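Local coordinates for aspartokinase (Synechocystis, PDB 3L76), which probably catalyses the ATP-dependent phosphorylation of aspartate to 4-phospho-L-aspartate and carries ACT domains that bind lysine and threonine, at residues 432-444 with 531-543. Sequence-based numbering, arbitrary orientation.
Sequences LPAVRGVALDQDQ and SIVGSGMIGHPGV. With LYS (lysine), chain E.
With CG2 of Val435 anti to its carbonyl carbon and CG1 of Ile532 between backbone N and carbonyl carbon (chi1 71°), the two branched side chains cross at about a right angle, and Val435 CG2 meets Ile532 CD1 at 3.7 Å. They lie beside an antiparallel pairing of ACT-domain strands that opens with a classic beta bulge: Val533 O accepts from Arg436 N at 2.7 Å, in the carbonyl plane, and from Gly437 N, tilted from that plane. On the face of Val438 and Ile532, Phe588 and helix 577-587 add to the apolar layer. The guanidinium of Arg436 forms a salt bridge with Glu201, tying the bulge to helix 199-204. Beyond the strand, residues 535-543 run through a 3-10 turn to the start of helix 543-552 and contribute to a lysine pocket. Met537 O accepts from the ligand N at 3.0 Å; Met537 SD lies 3.7 Å from the ligand CE, and the side chain also touches Ile568. With an alanine here, the bound lysine would probably lose its sulfur contact and a gap open beside Ile568. The methyl group of Ala434 packs against that helix start, its CB 3.5 Å from Val543 CG2.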
loop_
_atom_site.group_PDB
_atom_site.type_symbol
_atom_site.label_atom_id
_atom_site.label_comp_id
_atom_site.label_asym_id
_atom_site.label_seq_id
_atom_site.Cartn_x
_atom_site.Cartn_y
_atom_site.Cartn_z
ATOM N N LEU A 432 14.115 -22.458 40.441
ATOM C CA LEU A 432 12.997 -22.449 39.493
ATOM C C LEU A 432 11.728 -23.041 40.119
ATOM O O LEU A 432 11.762 -24.155 40.644
ATOM C CB LEU A 432 13.370 -23.226 38.225
ATOM C CG LEU A 432 13.139 -22.577 36.855
ATOM C CD1 LEU A 432 11.659 -22.419 36.548
ATOM C CD2 LEU A 432 13.847 -21.234 36.761
ATOM N N PRO A 433 10.600 -22.305 40.058
ATOM C CA PRO A 433 9.385 -22.791 40.728
ATOM C C PRO A 433 8.777 -23.996 40.019
ATOM O O PRO A 433 8.963 -24.151 38.810
ATOM C CB PRO A 433 8.416 -21.602 40.621
ATOM C CG PRO A 433 9.214 -20.456 40.074
ATOM C CD PRO A 433 10.347 -21.060 39.317
ATOM N N ALA A 434 8.042 -24.823 40.757
ATOM C CA ALA A 434 7.412 -25.996 40.169
ATOM C C ALA A 434 6.359 -25.626 39.120
ATOM O O ALA A 434 6.336 -26.195 38.030
ATOM C CB ALA A 434 6.802 -26.864 41.253
ATOM N N VAL A 435 5.489 -24.676 39.464
ATOM C CA VAL A 435 4.433 -24.219 38.567
ATOM C C VAL A 435 4.519 -22.707 38.344
ATOM O O VAL A 435 4.687 -21.950 39.290
ATOM C CB VAL A 435 3.043 -24.583 39.131
ATOM C CG1 VAL A 435 1.938 -23.763 38.467
ATOM C CG2 VAL A 435 2.791 -26.079 38.976
ATOM N N ARG A 436 4.405 -22.267 37.094
ATOM C CA ARG A 436 4.452 -20.841 36.783
ATOM C C ARG A 436 3.072 -20.244 36.494
ATOM O O ARG A 436 2.786 -19.116 36.876
ATOM C CB ARG A 436 5.391 -20.581 35.608
ATOM C CG ARG A 436 5.579 -19.113 35.279
ATOM C CD ARG A 436 7.047 -18.801 35.089
ATOM N NE ARG A 436 7.690 -18.336 36.315
ATOM C CZ ARG A 436 9.005 -18.312 36.512
ATOM N NH1 ARG A 436 9.835 -18.748 35.576
ATOM N NH2 ARG A 436 9.493 -17.861 37.659
ATOM N N GLY A 437 2.227 -21.000 35.806
ATOM C CA GLY A 437 0.874 -20.560 35.518
ATOM C C GLY A 437 -0.044 -21.727 35.218
ATOM O O GLY A 437 0.414 -22.841 34.994
ATOM N N VAL A 438 -1.346 -21.476 35.211
ATOM C CA VAL A 438 -2.319 -22.531 34.973
ATOM C C VAL A 438 -3.360 -22.031 33.992
ATOM O O VAL A 438 -3.555 -20.831 33.853
ATOM C CB VAL A 438 -3.009 -22.986 36.284
ATOM C CG1 VAL A 438 -1.988 -23.553 37.246
ATOM C CG2 VAL A 438 -3.747 -21.832 36.918
ATOM N N ALA A 439 -4.031 -22.949 33.308
ATOM C CA ALA A 439 -4.967 -22.552 32.269
ATOM C C ALA A 439 -6.106 -23.555 32.075
ATOM O O ALA A 439 -6.022 -24.709 32.490
ATOM C CB ALA A 439 -4.235 -22.313 30.964
ATOM N N LEU A 440 -7.162 -23.089 31.422
ATOM C CA LEU A 440 -8.375 -23.848 31.259
ATOM C C LEU A 440 -8.901 -23.764 29.838
ATOM O O LEU A 440 -9.051 -22.679 29.304
ATOM C CB LEU A 440 -9.452 -23.311 32.198
ATOM C CG LEU A 440 -10.752 -24.140 32.184
ATOM C CD1 LEU A 440 -10.565 -25.489 32.887
ATOM C CD2 LEU A 440 -11.901 -23.383 32.809
ATOM N N ASP A 441 -9.195 -24.901 29.221
ATOM C CA ASP A 441 -9.891 -24.867 27.942
ATOM C C ASP A 441 -11.218 -25.635 28.007
ATOM O O ASP A 441 -11.241 -26.844 28.280
ATOM C CB ASP A 441 -8.995 -25.372 26.812
ATOM C CG ASP A 441 -9.647 -25.236 25.451
ATOM O OD1 ASP A 441 -10.884 -25.095 25.385
ATOM O OD2 ASP A 441 -8.924 -25.268 24.441
ATOM N N GLN A 442 -12.318 -24.923 27.760
ATOM C CA GLN A 442 -13.644 -25.528 27.823
ATOM C C GLN A 442 -14.419 -25.466 26.502
ATOM O O GLN A 442 -15.627 -25.645 26.479
ATOM C CB GLN A 442 -14.454 -24.931 28.977
ATOM C CG GLN A 442 -14.204 -23.465 29.209
ATOM C CD GLN A 442 -15.028 -22.873 30.342
ATOM O OE1 GLN A 442 -16.097 -23.383 30.692
ATOM N NE2 GLN A 442 -14.538 -21.782 30.915
ATOM N N ASP A 443 -13.711 -25.245 25.403
ATOM C CA ASP A 443 -14.326 -25.171 24.082
ATOM C C ASP A 443 -14.100 -26.447 23.288
ATOM O O ASP A 443 -14.331 -26.489 22.078
ATOM C CB ASP A 443 -13.751 -23.996 23.291
ATOM C CG ASP A 443 -14.287 -22.662 23.755
ATOM O OD1 ASP A 443 -14.123 -22.329 24.947
ATOM O OD2 ASP A 443 -14.871 -21.940 22.921
ATOM N N GLN A 444 -13.645 -27.488 23.970
ATOM C CA GLN A 444 -13.211 -28.696 23.289
ATOM C C GLN A 444 -14.171 -29.853 23.473
ATOM O O GLN A 444 -14.935 -29.885 24.423
ATOM C CB GLN A 444 -11.835 -29.095 23.788
ATOM C CG GLN A 444 -10.851 -29.392 22.683
ATOM C CD GLN A 444 -10.183 -28.148 22.135
ATOM O OE1 GLN A 444 -8.970 -28.003 22.185
ATOM N NE2 GLN A 444 -10.983 -27.241 21.620
ATOM N N SER A 531 -4.756 -27.196 32.906
ATOM C CA SER A 531 -3.334 -27.415 32.701
ATOM C C SER A 531 -2.502 -26.590 33.674
ATOM O O SER A 531 -2.825 -25.440 33.971
ATOM C CB SER A 531 -2.937 -27.036 31.269
ATOM O OG SER A 531 -3.573 -27.822 30.287
ATOM N N ILE A 532 -1.420 -27.179 34.159
ATOM C CA ILE A 532 -0.422 -26.416 34.891
ATOM C C ILE A 532 0.886 -26.493 34.113
ATOM O O ILE A 532 1.174 -27.504 33.483
ATOM C CB ILE A 532 -0.244 -26.913 36.341
ATOM C CG1 ILE A 532 0.457 -28.270 36.375
ATOM C CG2 ILE A 532 -1.594 -26.968 37.070
ATOM C CD1 ILE A 532 0.591 -28.842 37.754
ATOM N N VAL A 533 1.648 -25.401 34.107
ATOM C CA VAL A 533 2.904 -25.348 33.373
ATOM C C VAL A 533 3.980 -24.754 34.260
ATOM O O VAL A 533 3.720 -23.837 35.030
ATOM C CB VAL A 533 2.785 -24.529 32.080
ATOM C CG1 VAL A 533 4.169 -24.261 31.491
ATOM C CG2 VAL A 533 1.895 -25.244 31.063
ATOM N N GLY A 534 5.184 -25.299 34.164
ATOM C CA GLY A 534 6.281 -24.855 34.994
ATOM C C GLY A 534 7.544 -25.611 34.659
ATOM O O GLY A 534 7.563 -26.840 34.680
ATOM N N SER A 535 8.594 -24.862 34.342
ATOM C CA SER A 535 9.912 -25.421 34.066
ATOM C C SER A 535 10.521 -26.068 35.307
ATOM O O SER A 535 11.376 -26.946 35.211
ATOM C CB SER A 535 10.848 -24.322 33.550
ATOM O OG SER A 535 10.456 -23.915 32.251
ATOM N N GLY A 536 10.081 -25.622 36.476
ATOM C CA GLY A 536 10.598 -26.147 37.717
ATOM C C GLY A 536 10.144 -27.555 38.064
ATOM O O GLY A 536 10.664 -28.147 39.002
ATOM N N MET A 537 9.186 -28.101 37.325
ATOM C CA MET A 537 8.646 -29.405 37.692
ATOM C C MET A 537 9.564 -30.548 37.252
ATOM O O MET A 537 9.390 -31.692 37.663
ATOM C CB MET A 537 7.203 -29.586 37.199
ATOM C CG MET A 537 7.040 -29.947 35.728
ATOM S SD MET A 537 5.315 -30.278 35.286
ATOM C CE MET A 537 4.500 -28.809 35.859
ATOM N N ILE A 538 10.567 -30.219 36.447
ATOM C CA ILE A 538 11.551 -31.193 35.998
ATOM C C ILE A 538 12.505 -31.599 37.132
ATOM O O ILE A 538 13.142 -30.754 37.769
ATOM C CB ILE A 538 12.371 -30.636 34.827
ATOM C CG1 ILE A 538 11.468 -30.330 33.633
ATOM C CG2 ILE A 538 13.447 -31.606 34.416
ATOM C CD1 ILE A 538 12.216 -29.691 32.458
ATOM N N GLY A 539 12.609 -32.898 37.381
ATOM C CA GLY A 539 13.430 -33.383 38.476
ATOM C C GLY A 539 12.937 -32.883 39.819
ATOM O O GLY A 539 13.733 -32.604 40.705
ATOM N N HIS A 540 11.619 -32.773 39.959
ATOM C CA HIS A 540 10.997 -32.254 41.171
ATOM C C HIS A 540 9.795 -33.129 41.562
ATOM O O HIS A 540 8.684 -32.934 41.079
ATOM C CB HIS A 540 10.566 -30.803 40.934
ATOM C CG HIS A 540 10.153 -30.076 42.174
ATOM N ND1 HIS A 540 8.872 -30.135 42.677
ATOM C CD2 HIS A 540 10.849 -29.274 43.009
ATOM C CE1 HIS A 540 8.796 -29.402 43.773
ATOM N NE2 HIS A 540 9.983 -28.869 43.997
ATOM N N PRO A 541 10.020 -34.120 42.431
ATOM C CA PRO A 541 8.935 -35.052 42.753
ATOM C C PRO A 541 7.751 -34.372 43.436
ATOM O O PRO A 541 7.929 -33.373 44.128
ATOM C CB PRO A 541 9.601 -36.059 43.698
ATOM C CG PRO A 541 11.049 -36.002 43.344
ATOM C CD PRO A 541 11.308 -34.558 42.985
ATOM N N GLY A 542 6.552 -34.900 43.205
ATOM C CA GLY A 542 5.362 -34.425 43.882
ATOM C C GLY A 542 4.596 -33.279 43.245
ATOM O O GLY A 542 3.605 -32.834 43.830
ATOM N N VAL A 543 5.021 -32.793 42.074
ATOM C CA VAL A 543 4.267 -31.726 41.413
ATOM C C VAL A 543 2.937 -32.248 40.864
ATOM O O VAL A 543 1.861 -31.717 41.144
ATOM C CB VAL A 543 5.053 -31.059 40.275
ATOM C CG1 VAL A 543 4.156 -30.097 39.520
ATOM C CG2 VAL A 543 6.266 -30.330 40.824
HETATM N N LYS E . 8.355 -34.491 37.441
HETATM C CA LYS E . 7.156 -34.017 38.118
HETATM C C LYS E . 6.736 -35.019 39.202
HETATM O O LYS E . 7.345 -36.090 39.353
HETATM C CB LYS E . 6.018 -33.764 37.120
HETATM C CG LYS E . 5.648 -34.969 36.226
HETATM C CD LYS E . 4.497 -34.614 35.262
HETATM C CE LYS E . 4.978 -33.760 34.090
HETATM N NZ LYS E . 6.127 -34.428 33.382
HETATM O OXT LYS E . 5.799 -34.771 39.965
HETATM O O HOH W 1 -5.676 -26.177 29.883
#